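PDB 6HVG: alternansucrase, which belongs to glycoside hydrolase family 70, a family of large bacterial enzymes with a circularly permuted (beta/alpha)8-barrel, and also carries repeats of the cell-wall-binding type. Local coordinates for residues 1085-1089 with 1154-1158; 1049-1055 with 1106-1110; 1114-1120 with 1202-1208; 1064-1068 with 1137-1141. All blocks are in the same frame, centred on the assembly; numbering follows the deposited sequence.

Following the chain from its N terminus, contact 2 opens at 1049-1055, contact 4 at 1064-1068 and contact 1 at 1085-1089. Contact 2 closes first, at 1106-1110, before contact 3 opens at 1114-1120, so these two stand in series. Contact 4 then closes at 1137-1141, contact 1 at 1154-1158 and contact 3 at 1202-1208; every other pair crosses. Contact 1 is central, touching the other three: Y1110 of contact 2 lies against D1155, R1089 forms a salt bridge with D1117 of contact 3, and Q1087 probably hydrogen-bonds N1064 of contact 4. Contact 1 joins the loop after strand 1081-1083 to strand 1151-1156, contact 4 two outer helices, contact 2 two loops, contact 3 a loop to helix 1203-1207.

Contact 1: 1085-1089 with 1154-1158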
loop_
_atom_site.group_PDB
_atom_site.type_symbol
_atom_site.label_atom_id
_atom_site.label_comp_id
_atom_site.label_asym_id
_atom_site.label_seq_id
_atom_site.Cartn_x
_atom_site.Cartn_y
_atom_site.Cartn_z
ATOM N N ALA A 1085 9.978 -1.753 -21.336
ATOM C CA ALA A 1085 8.878 -2.123 -20.465
ATOM C C ALA A 1085 8.579 -3.621 -20.592
ATOM O O ALA A 1085 8.996 -4.259 -21.569
ATOM C CB ALA A 1085 7.643 -1.327 -20.820
ATOM N N PRO A 1086 7.892 -4.196 -19.586
ATOM C CA PRO A 1086 7.445 -5.580 -19.689
ATOM C C PRO A 1086 6.421 -5.707 -20.794
ATOM O O PRO A 1086 5.436 -4.956 -20.818
ATOM C CB PRO A 1086 6.798 -5.846 -18.336
ATOM C CG PRO A 1086 6.415 -4.490 -17.832
ATOM C CD PRO A 1086 7.537 -3.612 -18.287
ATOM N N GLN A 1087 6.655 -6.647 -21.709
ATOM C CA GLN A 1087 5.903 -6.703 -22.965
ATOM C C GLN A 1087 4.690 -7.622 -22.926
ATOM O O GLN A 1087 4.081 -7.910 -23.972
ATOM C CB GLN A 1087 6.825 -7.160 -24.083
ATOM C CG GLN A 1087 7.989 -6.224 -24.321
ATOM C CD GLN A 1087 7.532 -4.880 -24.802
ATOM O OE1 GLN A 1087 6.792 -4.797 -25.773
ATOM N NE2 GLN A 1087 7.973 -3.818 -24.132
ATOM N N TYR A 1088 4.293 -8.036 -21.726
ATOM C CA TYR A 1088 3.289 -9.095 -21.576
ATOM C C TYR A 1088 1.899 -8.495 -21.707
ATOM O O TYR A 1088 1.688 -7.342 -21.360
ATOM C CB TYR A 1088 3.504 -9.783 -20.245
ATOM C CG TYR A 1088 4.983 -10.009 -20.018
ATOM C CD1 TYR A 1088 5.679 -10.946 -20.760
ATOM C CD2 TYR A 1088 5.701 -9.239 -19.108
ATOM C CE1 TYR A 1088 7.026 -11.133 -20.586
ATOM C CE2 TYR A 1088 7.050 -9.435 -18.924
ATOM C CZ TYR A 1088 7.706 -10.383 -19.675
ATOM O OH TYR A 1088 9.059 -10.585 -19.541
ATOM N N ARG A 1089 0.963 -9.255 -22.245
ATOM C CA ARG A 1089 -0.387 -8.726 -22.488
ATOM C C ARG A 1089 -1.103 -8.360 -21.191
ATOM O O ARG A 1089 -1.249 -9.210 -20.298
ATOM C CB ARG A 1089 -1.262 -9.721 -23.247
ATOM C CG ARG A 1089 -2.679 -9.194 -23.428
ATOM C CD ARG A 1089 -3.458 -9.956 -24.464
ATOM N NE ARG A 1089 -2.683 -10.211 -25.675
ATOM C CZ ARG A 1089 -2.348 -9.289 -26.578
ATOM N NH1 ARG A 1089 -2.709 -8.017 -26.437
ATOM N NH2 ARG A 1089 -1.674 -9.649 -27.653
ATOM N N ALA A 1154 14.940 -7.550 -21.022
ATOM C CA ALA A 1154 13.617 -8.111 -20.787
ATOM C C ALA A 1154 13.251 -7.975 -19.323
ATOM O O ALA A 1154 14.048 -8.314 -18.471
ATOM C CB ALA A 1154 13.619 -9.588 -21.166
ATOM N N ASP A 1155 12.050 -7.493 -19.028
ATOM C CA ASP A 1155 11.568 -7.448 -17.641
ATOM C C ASP A 1155 11.042 -8.832 -17.256
ATOM O O ASP A 1155 10.019 -9.273 -17.753
ATOM C CB ASP A 1155 10.473 -6.381 -17.456
ATOM C CG ASP A 1155 10.610 -5.619 -16.140
ATOM O OD1 ASP A 1155 10.992 -6.220 -15.134
ATOM O OD2 ASP A 1155 10.344 -4.410 -16.100
ATOM N N TRP A 1156 11.771 -9.517 -16.386
ATOM C CA TRP A 1156 11.399 -10.858 -15.913
ATOM C C TRP A 1156 10.568 -10.712 -14.630
ATOM O O TRP A 1156 11.066 -10.241 -13.588
ATOM C CB TRP A 1156 12.673 -11.651 -15.636
ATOM C CG TRP A 1156 12.550 -13.115 -15.520
ATOM C CD1 TRP A 1156 11.830 -13.940 -16.323
ATOM C CD2 TRP A 1156 13.230 -13.966 -14.573
ATOM N NE1 TRP A 1156 12.001 -15.253 -15.931
ATOM C CE2 TRP A 1156 12.861 -15.291 -14.863
ATOM C CE3 TRP A 1156 14.119 -13.735 -13.527
ATOM C CZ2 TRP A 1156 13.356 -16.382 -14.145
ATOM C CZ3 TRP A 1156 14.614 -14.834 -12.804
ATOM C CH2 TRP A 1156 14.228 -16.131 -13.117
ATOM N N VAL A 1157 9.304 -11.122 -14.715
ATOM C CA VAL A 1157 8.307 -10.854 -13.677
ATOM C C VAL A 1157 7.731 -12.142 -13.105
ATOM O O VAL A 1157 6.597 -12.465 -13.345
ATOM C CB VAL A 1157 7.183 -9.956 -14.245
ATOM C CG1 VAL A 1157 6.186 -9.585 -13.160
ATOM C CG2 VAL A 1157 7.787 -8.695 -14.836
ATOM N N PRO A 1158 8.512 -12.870 -12.316
ATOM C CA PRO A 1158 8.080 -14.164 -11.805
ATOM C C PRO A 1158 7.160 -14.172 -10.576
ATOM O O PRO A 1158 6.621 -15.234 -10.250
ATOM C CB PRO A 1158 9.412 -14.839 -11.457
ATOM C CG PRO A 1158 10.287 -13.720 -11.060
ATOM C CD PRO A 1158 9.915 -12.594 -11.969
HETATM O O HOH W 1 10.112 -7.140 -21.476
#
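A chi1 of -43° sets the Y1088 ring beside its own backbone N and anti to the carbonyl carbon, which carries the phenol across to the end of strand 1151-1156. There OH is directed as a donor at D1155 O, which lies in the ring plane at its edge, in a modelled bond too short to be taken at face value. On the same ring, CE2 comes to 4.2 Å from CG2 of V1157. P1086 and D1155 lie alongside each other and point the same way, with P1086 CB 3.8 Å from D1155 CB. The carboxylate continues past the proline to a salt bridge with R619 through OD1, and OD2 takes a weak hydrogen bond from Y1110 OH. A water closes the other end of the contact, donating to A1085 O and accepting from D1155 N, each 3.1 Å away. A1085 O takes a second bond, 2.8 Å long, from Q1087 NE2, which sits above the carbonyl plane. A tyrosine-to-backbone contact, a proline packed beside D1155 and a bridging water thus join the loop following strand 1081-1083 to the neighbouring strand 1151-1156, at the C-terminal rim of the parallel barrel, the end where (beta/alpha)8 enzymes carry their active site.

Contact 2: 1049-1055 with 1106-1110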
loop_
_atom_site.group_PDB
_atom_site.type_symbol
_atom_site.label_atom_id
_atom_site.label_comp_id
_atom_site.label_asym_id
_atom_site.label_seq_id
_atom_site.Cartn_x
_atom_site.Cartn_y
_atom_site.Cartn_z
ATOM N N PHE A 1049 10.482 3.763 -20.585
ATOM C CA PHE A 1049 9.058 3.712 -20.572
ATOM C C PHE A 1049 8.641 4.348 -19.296
ATOM O O PHE A 1049 9.428 4.516 -18.383
ATOM C CB PHE A 1049 8.550 2.269 -20.626
ATOM C CG PHE A 1049 8.801 1.491 -19.378
ATOM C CD1 PHE A 1049 10.042 0.922 -19.131
ATOM C CD2 PHE A 1049 7.773 1.304 -18.446
ATOM C CE1 PHE A 1049 10.278 0.213 -17.974
ATOM C CE2 PHE A 1049 7.998 0.572 -17.322
ATOM C CZ PHE A 1049 9.250 0.027 -17.069
ATOM N N SER A 1050 7.374 4.703 -19.248
ATOM C CA SER A 1050 6.731 5.217 -18.046
ATOM C C SER A 1050 5.425 4.468 -17.870
ATOM O O SER A 1050 4.745 4.178 -18.860
ATOM C CB SER A 1050 6.458 6.683 -18.236
ATOM O OG SER A 1050 5.420 7.129 -17.394
ATOM N N ASN A 1051 5.082 4.126 -16.632
ATOM C CA ASN A 1051 3.808 3.449 -16.373
ATOM C C ASN A 1051 2.574 4.254 -16.711
ATOM O O ASN A 1051 1.493 3.681 -16.831
ATOM C CB ASN A 1051 3.695 3.027 -14.919
ATOM C CG ASN A 1051 4.459 1.762 -14.629
ATOM O OD1 ASN A 1051 4.535 0.862 -15.475
ATOM N ND2 ASN A 1051 5.005 1.661 -13.422
ATOM N N PHE A 1052 2.731 5.564 -16.892
ATOM C CA PHE A 1052 1.604 6.437 -17.092
ATOM C C PHE A 1052 1.438 6.975 -18.496
ATOM O O PHE A 1052 0.667 7.897 -18.727
ATOM C CB PHE A 1052 1.676 7.510 -16.041
ATOM C CG PHE A 1052 1.703 6.938 -14.652
ATOM C CD1 PHE A 1052 2.871 6.484 -14.103
ATOM C CD2 PHE A 1052 0.536 6.781 -13.935
ATOM C CE1 PHE A 1052 2.880 5.917 -12.848
ATOM C CE2 PHE A 1052 0.539 6.252 -12.665
ATOM C CZ PHE A 1052 1.716 5.814 -12.122
ATOM N N GLN A 1053 2.113 6.340 -19.446
ATOM C CA GLN A 1053 1.920 6.640 -20.852
ATOM C C GLN A 1053 0.468 6.393 -21.203
ATOM O O GLN A 1053 -0.153 5.492 -20.671
ATOM C CB GLN A 1053 2.788 5.726 -21.715
ATOM C CG GLN A 1053 4.288 6.013 -21.650
ATOM C CD GLN A 1053 5.138 4.968 -22.362
ATOM O OE1 GLN A 1053 6.209 4.598 -21.879
ATOM N NE2 GLN A 1053 4.670 4.502 -23.520
ATOM N N ALA A 1054 -0.073 7.195 -22.100
ATOM C CA ALA A 1054 -1.373 6.923 -22.689
ATOM C C ALA A 1054 -1.305 5.744 -23.665
ATOM O O ALA A 1054 -0.232 5.354 -24.121
ATOM C CB ALA A 1054 -1.872 8.158 -23.413
ATOM N N MET A 1055 -2.457 5.157 -23.964
ATOM C CA MET A 1055 -2.532 4.098 -24.963
ATOM C C MET A 1055 -2.239 4.741 -26.313
ATOM O O MET A 1055 -2.596 5.890 -26.518
ATOM C CB MET A 1055 -3.912 3.451 -24.978
ATOM C CG MET A 1055 -4.273 2.715 -23.694
ATOM S SD MET A 1055 -3.309 1.223 -23.399
ATOM C CE MET A 1055 -3.863 0.184 -24.768
ATOM N N LEU A 1106 -3.977 0.440 -16.212
ATOM C CA LEU A 1106 -3.121 1.254 -17.073
ATOM C C LEU A 1106 -2.306 0.440 -18.101
ATOM O O LEU A 1106 -1.474 0.985 -18.804
ATOM C CB LEU A 1106 -2.204 2.160 -16.236
ATOM C CG LEU A 1106 -2.892 3.259 -15.403
ATOM C CD1 LEU A 1106 -1.854 4.092 -14.677
ATOM C CD2 LEU A 1106 -3.729 4.145 -16.297
ATOM N N ASN A 1107 -2.551 -0.854 -18.191
ATOM C CA ASN A 1107 -1.985 -1.681 -19.242
ATOM C C ASN A 1107 -0.474 -1.579 -19.414
ATOM O O ASN A 1107 0.053 -1.739 -20.525
ATOM C CB ASN A 1107 -2.693 -1.382 -20.562
ATOM C CG ASN A 1107 -4.198 -1.610 -20.483
ATOM O OD1 ASN A 1107 -4.668 -2.495 -19.785
ATOM N ND2 ASN A 1107 -4.949 -0.806 -21.196
ATOM N N ASN A 1108 0.231 -1.355 -18.311
ATOM C CA ASN A 1108 1.658 -1.103 -18.396
ATOM C C ASN A 1108 2.499 -2.346 -18.598
ATOM O O ASN A 1108 3.712 -2.250 -18.867
ATOM C CB ASN A 1108 2.157 -0.289 -17.202
ATOM C CG ASN A 1108 2.036 -1.025 -15.902
ATOM O OD1 ASN A 1108 2.068 -2.247 -15.873
ATOM N ND2 ASN A 1108 1.944 -0.283 -14.813
ATOM N N GLY A 1109 1.869 -3.511 -18.458
ATOM C CA GLY A 1109 2.554 -4.787 -18.730
ATOM C C GLY A 1109 3.013 -5.541 -17.507
ATOM O O GLY A 1109 3.338 -6.717 -17.610
ATOM N N TYR A 1110 3.048 -4.868 -16.351
ATOM C CA TYR A 1110 3.363 -5.540 -15.088
ATOM C C TYR A 1110 2.246 -6.440 -14.586
ATOM O O TYR A 1110 2.506 -7.325 -13.780
ATOM C CB TYR A 1110 3.756 -4.541 -13.999
ATOM C CG TYR A 1110 5.170 -4.055 -14.163
ATOM C CD1 TYR A 1110 6.248 -4.905 -13.921
ATOM C CD2 TYR A 1110 5.438 -2.777 -14.610
ATOM C CE1 TYR A 1110 7.552 -4.480 -14.094
ATOM C CE2 TYR A 1110 6.739 -2.348 -14.783
ATOM C CZ TYR A 1110 7.785 -3.194 -14.525
ATOM O OH TYR A 1110 9.068 -2.741 -14.719
#
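Y1110 OH comes to the edge of the F1049 ring, near its plane and 3.6 Å from CZ; the two side chains cross at about a right angle. The edge of the Y1110 ring is taken by N1051 OD1, in the ring plane and 3.8 Å from CD2. H752 meets both rings, with its plane within about 10° of that of Y1110. N1051 brings OD1 up to the N1108 amide, the two amide planes 36° apart. Although N1051 OD1 is 2.9 Å from N1108 ND2, the angle is too poor for a hydrogen bond, and ND2 bonds to D1103 instead. With chi1 at 65°, N1108 folds over its own chain and OD1 accepts from Y1110 N at 2.8 Å, an Asx turn. Farther along, L1106 CD1 packs on F1052 CD2 at 3.7 Å, and M1055 SD rests 3.9 Å from N1107 CB. In 1049-1055 S1050 OG accepts from F1052 N in an ST turn, and Q1053 OE1 receives S1050 N on a lone pair. Polar groups shape each loop internally; no direct hydrogen bond joins the segments, which meet largely through apolar contact, and K1131 NZ bridges them by bonding to Q1053 O and L1106 O.

Contact 3: 1114-1120 with 1202-1208; sequences DRYDLGF and DYQAKYG
The loop 1114-1120 passes the first turn of the short helix 1203-1207, coming nearest where the CA atoms of Y1116 and Y1203 are 5.4 Å apart. D1114 reaches the helix start with its carboxylate: OD2 accepts from Y1203 N at 2.6 Å through its syn lone pair. Its other oxygen, OD1, receives Y1116 N from above the carboxylate plane, making an Asx turn that fixes the group against its own loop. Beside it D1202 is the N-cap, with OD1 accepting from A1205 N at 3.1 Å. The two carboxylates come within 3.7 Å of each other, between D1114 OD2 and D1202 OD2, a proximity that the helix N terminus may make more tolerable. This is an N-terminal helix end served by acids from two parts of the chain, one by classical capping and one from the loop between helices 1102-1105 and 1135-1147. Farther along the loop, F1120 forms an offset stack with Y1203, centroids 4.6 Å apart and planes at 24°, with F1120 CD1 over the middle of the tyrosine face. D1117 OD1 holds this end of the loop by accepting from both G1119 N and F1120 N, while OD2 pairs with R1089. The Y1116 ring packs CD2 on Y1207 CB at 3.5 Å and presents its edge to Q1204 OE1, whose amide stands 82° to the ring. R1115 NE adds a weak bond to that oxygen, and its guanidinium goes on to E592 and Q593; Y1116 OH also bonds to E592, and Q1204 NE2 to I1240 O.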
loop_
_atom_site.group_PDB
_atom_site.type_symbol
_atom_site.label_atom_id
_atom_site.label_comp_id
_atom_site.label_asym_id
_atom_site.label_seq_id
_atom_site.Cartn_x
_atom_site.Cartn_y
_atom_site.Cartn_z
ATOM N N ASP A 1114 -1.329 -13.757 -19.524
ATOM C CA ASP A 1114 -0.537 -14.711 -20.299
ATOM C C ASP A 1114 0.915 -14.255 -20.353
ATOM O O ASP A 1114 1.234 -13.202 -20.913
ATOM C CB ASP A 1114 -1.108 -14.797 -21.708
ATOM C CG ASP A 1114 -0.598 -15.990 -22.493
ATOM O OD1 ASP A 1114 0.429 -16.590 -22.108
ATOM O OD2 ASP A 1114 -1.252 -16.355 -23.481
ATOM N N ARG A 1115 1.806 -15.035 -19.756
ATOM C CA ARG A 1115 3.213 -14.615 -19.658
ATOM C C ARG A 1115 3.932 -14.653 -21.008
ATOM O O ARG A 1115 4.946 -13.974 -21.183
ATOM C CB ARG A 1115 3.972 -15.490 -18.684
ATOM C CG ARG A 1115 3.284 -15.644 -17.349
ATOM C CD ARG A 1115 4.209 -16.141 -16.269
ATOM N NE ARG A 1115 4.818 -17.385 -16.652
ATOM C CZ ARG A 1115 5.835 -17.923 -16.004
ATOM N NH1 ARG A 1115 6.336 -17.334 -14.925
ATOM N NH2 ARG A 1115 6.342 -19.065 -16.439
ATOM N N TYR A 1116 3.432 -15.450 -21.952
ATOM C CA TYR A 1116 4.108 -15.646 -23.212
ATOM C C TYR A 1116 3.515 -14.841 -24.373
ATOM O O TYR A 1116 4.093 -14.839 -25.466
ATOM C CB TYR A 1116 4.095 -17.117 -23.570
ATOM C CG TYR A 1116 4.957 -17.972 -22.684
ATOM C CD1 TYR A 1116 4.482 -18.436 -21.475
ATOM C CD2 TYR A 1116 6.229 -18.359 -23.087
ATOM C CE1 TYR A 1116 5.258 -19.239 -20.662
ATOM C CE2 TYR A 1116 7.015 -19.168 -22.289
ATOM C CZ TYR A 1116 6.520 -19.604 -21.073
ATOM O OH TYR A 1116 7.310 -20.395 -20.277
ATOM N N ASP A 1117 2.374 -14.185 -24.162
ATOM C CA ASP A 1117 1.763 -13.335 -25.188
ATOM C C ASP A 1117 2.369 -11.940 -25.103
ATOM O O ASP A 1117 2.032 -11.151 -24.214
ATOM C CB ASP A 1117 0.257 -13.261 -24.977
ATOM C CG ASP A 1117 -0.473 -12.572 -26.105
ATOM O OD1 ASP A 1117 0.169 -11.903 -26.914
ATOM O OD2 ASP A 1117 -1.713 -12.673 -26.175
ATOM N N LEU A 1118 3.259 -11.627 -26.048
ATOM C CA LEU A 1118 3.925 -10.320 -26.107
ATOM C C LEU A 1118 3.381 -9.415 -27.243
ATOM O O LEU A 1118 4.037 -8.459 -27.665
ATOM C CB LEU A 1118 5.427 -10.531 -26.253
ATOM C CG LEU A 1118 6.149 -10.932 -24.941
ATOM C CD1 LEU A 1118 6.003 -12.411 -24.626
ATOM C CD2 LEU A 1118 7.623 -10.559 -24.976
ATOM N N GLY A 1119 2.164 -9.704 -27.696
ATOM C CA GLY A 1119 1.492 -8.879 -28.687
ATOM C C GLY A 1119 1.068 -9.619 -29.949
ATOM O O GLY A 1119 0.894 -8.996 -30.992
ATOM N N PHE A 1120 0.819 -10.926 -29.838
ATOM C CA PHE A 1120 0.424 -11.707 -31.003
ATOM C C PHE A 1120 -0.985 -11.383 -31.455
ATOM O O PHE A 1120 -1.792 -10.873 -30.688
ATOM C CB PHE A 1120 0.513 -13.203 -30.731
ATOM C CG PHE A 1120 1.904 -13.689 -30.430
ATOM C CD1 PHE A 1120 2.264 -14.004 -29.138
ATOM C CD2 PHE A 1120 2.851 -13.841 -31.439
ATOM C CE1 PHE A 1120 3.532 -14.464 -28.847
ATOM C CE2 PHE A 1120 4.128 -14.304 -31.156
ATOM C CZ PHE A 1120 4.470 -14.606 -29.851
ATOM N N ASP A 1202 -4.138 -20.683 -24.159
ATOM C CA ASP A 1202 -3.446 -19.398 -24.334
ATOM C C ASP A 1202 -1.992 -19.676 -24.738
ATOM O O ASP A 1202 -1.662 -20.824 -25.037
ATOM C CB ASP A 1202 -3.547 -18.568 -23.038
ATOM C CG ASP A 1202 -2.869 -19.237 -21.824
ATOM O OD1 ASP A 1202 -2.507 -20.443 -21.863
ATOM O OD2 ASP A 1202 -2.712 -18.532 -20.800
ATOM N N TYR A 1203 -1.133 -18.656 -24.773
ATOM C CA TYR A 1203 0.274 -18.867 -25.149
ATOM C C TYR A 1203 1.095 -19.558 -24.047
ATOM O O TYR A 1203 2.116 -20.178 -24.331
ATOM C CB TYR A 1203 0.932 -17.569 -25.640
ATOM C CG TYR A 1203 0.413 -17.164 -27.010
ATOM C CD1 TYR A 1203 -0.662 -16.286 -27.146
ATOM C CD2 TYR A 1203 0.967 -17.703 -28.165
ATOM C CE1 TYR A 1203 -1.163 -15.962 -28.389
ATOM C CE2 TYR A 1203 0.470 -17.383 -29.420
ATOM C CZ TYR A 1203 -0.596 -16.520 -29.525
ATOM O OH TYR A 1203 -1.087 -16.189 -30.763
ATOM N N GLN A 1204 0.625 -19.504 -22.802
ATOM C CA GLN A 1204 1.193 -20.327 -21.723
ATOM C C GLN A 1204 1.017 -21.820 -21.998
ATOM O O GLN A 1204 1.840 -22.632 -21.575
ATOM C CB GLN A 1204 0.532 -19.967 -20.398
ATOM C CG GLN A 1204 0.987 -20.794 -19.206
ATOM C CD GLN A 1204 2.378 -20.419 -18.735
ATOM O OE1 GLN A 1204 2.630 -19.263 -18.371
ATOM N NE2 GLN A 1204 3.287 -21.405 -18.703
ATOM N N ALA A 1205 -0.073 -22.185 -22.671
ATOM C CA ALA A 1205 -0.303 -23.576 -23.053
ATOM C C ALA A 1205 0.555 -23.972 -24.238
ATOM O O ALA A 1205 1.079 -25.078 -24.280
ATOM C CB ALA A 1205 -1.776 -23.803 -23.351
ATOM N N LYS A 1206 0.703 -23.075 -25.206
ATOM C CA LYS A 1206 1.549 -23.351 -26.370
ATOM C C LYS A 1206 3.005 -23.542 -25.968
ATOM O O LYS A 1206 3.581 -24.586 -26.218
ATOM C CB LYS A 1206 1.455 -22.226 -27.400
ATOM C CG LYS A 1206 2.029 -22.622 -28.744
ATOM C CD LYS A 1206 2.129 -21.426 -29.665
ATOM C CE LYS A 1206 2.703 -21.810 -31.015
ATOM N NZ LYS A 1206 2.386 -20.724 -31.973
ATOM N N TYR A 1207 3.573 -22.536 -25.308
ATOM C CA TYR A 1207 5.005 -22.484 -25.028
ATOM C C TYR A 1207 5.450 -23.004 -23.643
ATOM O O TYR A 1207 6.634 -23.160 -23.399
ATOM C CB TYR A 1207 5.527 -21.044 -25.221
ATOM C CG TYR A 1207 5.542 -20.556 -26.659
ATOM C CD1 TYR A 1207 6.178 -21.284 -27.663
ATOM C CD2 TYR A 1207 4.937 -19.364 -27.012
ATOM C CE1 TYR A 1207 6.189 -20.839 -28.975
ATOM C CE2 TYR A 1207 4.957 -18.906 -28.321
ATOM C CZ TYR A 1207 5.581 -19.645 -29.296
ATOM O OH TYR A 1207 5.608 -19.177 -30.581
ATOM N N GLY A 1208 4.520 -23.262 -22.734
ATOM C CA GLY A 1208 4.874 -23.736 -21.388
ATOM C C GLY A 1208 5.716 -24.996 -21.427
ATOM O O GLY A 1208 5.388 -25.924 -22.123
#

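Contact 4: 1064-1068 with 1137-1141; sequences NVVIA and DLRNA
A1141 puts its methyl group directly on the backbone of the opposing helix, with CB 3.4 Å from N1064 O and 3.9 Å from N1064 CB. One turn on, A1068 and A1141 bring their CA atoms to 4.6 Å, a closeness that two small side chains permit. I1067 CG2 touches the same A1141 methyl more loosely, at 4.4 Å. At the other end V1065 sends CG2, the branch anti to its carbonyl carbon, obliquely across to D1137, where it lies 3.4 Å from OD1. N1064 runs alongside L1138, its ND2 3.8 Å from L1138 CD1. The two segments approach to 8.2 Å between axes and run in nearly the same direction, at 24°. They belong to helices 1063-1075 and 1135-1147, which flank strand 1081-1083 in sequence and pack as neighbouring outer helices of the (beta/alpha)8-barrel. No hydrogen bond joins the segments, and the polar ends of the side chains are held from outside them. N1064 ND2 donates to Q1087 OE1 in the loop after strand 1081-1083. D1137 OD2 accepts from T1134 N just ahead of its helix, whereas N1140 OD1 is met by Q1136 NE2 one turn back.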
loop_
_atom_site.group_PDB
_atom_site.type_symbol
_atom_site.label_atom_id
_atom_site.label_comp_id
_atom_site.label_asym_id
_atom_site.label_seq_id
_atom_site.Cartn_x
_atom_site.Cartn_y
_atom_site.Cartn_z
ATOM N N ASN A 1064 7.221 0.798 -29.364
ATOM C CA ASN A 1064 8.250 -0.028 -30.005
ATOM C C ASN A 1064 8.493 0.313 -31.486
ATOM O O ASN A 1064 9.588 0.079 -32.015
ATOM C CB ASN A 1064 7.914 -1.515 -29.836
ATOM C CG ASN A 1064 8.010 -1.983 -28.390
ATOM O OD1 ASN A 1064 8.558 -1.296 -27.519
ATOM N ND2 ASN A 1064 7.475 -3.172 -28.127
ATOM N N VAL A 1065 7.475 0.859 -32.150
ATOM C CA VAL A 1065 7.649 1.412 -33.490
ATOM C C VAL A 1065 8.548 2.635 -33.390
ATOM O O VAL A 1065 9.561 2.736 -34.085
ATOM C CB VAL A 1065 6.295 1.780 -34.134
ATOM C CG1 VAL A 1065 6.503 2.571 -35.422
ATOM C CG2 VAL A 1065 5.466 0.520 -34.404
ATOM N N VAL A 1066 8.198 3.539 -32.485
ATOM C CA VAL A 1066 9.006 4.741 -32.235
ATOM C C VAL A 1066 10.451 4.394 -31.851
ATOM O O VAL A 1066 11.370 5.017 -32.349
ATOM C CB VAL A 1066 8.358 5.665 -31.176
ATOM C CG1 VAL A 1066 9.275 6.811 -30.801
ATOM C CG2 VAL A 1066 7.050 6.227 -31.714
ATOM N N ILE A 1067 10.657 3.398 -30.994
ATOM C CA ILE A 1067 12.012 3.014 -30.581
ATOM C C ILE A 1067 12.843 2.615 -31.802
ATOM O O ILE A 1067 14.013 2.991 -31.891
ATOM C CB ILE A 1067 12.006 1.894 -29.505
ATOM C CG1 ILE A 1067 11.472 2.429 -28.173
ATOM C CG2 ILE A 1067 13.404 1.335 -29.256
ATOM C CD1 ILE A 1067 11.036 1.350 -27.196
ATOM N N ALA A 1068 12.240 1.898 -32.752
ATOM C CA ALA A 1068 12.935 1.508 -33.973
ATOM C C ALA A 1068 13.373 2.716 -34.816
ATOM O O ALA A 1068 14.533 2.783 -35.226
ATOM C CB ALA A 1068 12.079 0.568 -34.800
ATOM N N ASP A 1137 6.442 -5.656 -33.921
ATOM C CA ASP A 1137 6.952 -4.348 -33.520
ATOM C C ASP A 1137 8.088 -4.486 -32.505
ATOM O O ASP A 1137 9.064 -3.731 -32.553
ATOM C CB ASP A 1137 5.842 -3.473 -32.935
ATOM C CG ASP A 1137 4.841 -3.016 -33.971
ATOM O OD1 ASP A 1137 5.230 -2.805 -35.140
ATOM O OD2 ASP A 1137 3.660 -2.834 -33.606
ATOM N N LEU A 1138 7.952 -5.456 -31.600
ATOM C CA LEU A 1138 8.959 -5.715 -30.572
ATOM C C LEU A 1138 10.248 -6.286 -31.180
ATOM O O LEU A 1138 11.348 -5.833 -30.865
ATOM C CB LEU A 1138 8.399 -6.665 -29.511
ATOM C CG LEU A 1138 9.357 -7.158 -28.425
ATOM C CD1 LEU A 1138 10.002 -6.021 -27.648
ATOM C CD2 LEU A 1138 8.600 -8.084 -27.491
ATOM N N ARG A 1139 10.102 -7.277 -32.051
ATOM C CA ARG A 1139 11.258 -7.858 -32.727
ATOM C C ARG A 1139 11.988 -6.810 -33.577
ATOM O O ARG A 1139 13.211 -6.803 -33.631
ATOM C CB ARG A 1139 10.844 -9.074 -33.561
ATOM C CG ARG A 1139 10.440 -10.280 -32.707
ATOM C CD ARG A 1139 10.361 -11.568 -33.516
ATOM N NE ARG A 1139 9.321 -11.483 -34.545
ATOM C CZ ARG A 1139 8.030 -11.744 -34.359
ATOM N NH1 ARG A 1139 7.567 -12.134 -33.184
ATOM N NH2 ARG A 1139 7.190 -11.603 -35.360
ATOM N N ASN A 1140 11.246 -5.914 -34.215
ATOM C CA ASN A 1140 11.852 -4.827 -34.985
ATOM C C ASN A 1140 12.560 -3.828 -34.072
ATOM O O ASN A 1140 13.625 -3.313 -34.395
ATOM C CB ASN A 1140 10.802 -4.084 -35.849
ATOM C CG ASN A 1140 10.237 -4.945 -36.969
ATOM O OD1 ASN A 1140 10.690 -6.071 -37.209
ATOM N ND2 ASN A 1140 9.216 -4.435 -37.632
ATOM N N ALA A 1141 11.950 -3.542 -32.931
ATOM C CA ALA A 1141 12.541 -2.630 -31.967
ATOM C C ALA A 1141 13.853 -3.193 -31.436
ATOM O O ALA A 1141 14.822 -2.465 -31.282
ATOM C CB ALA A 1141 11.570 -2.385 -30.828
#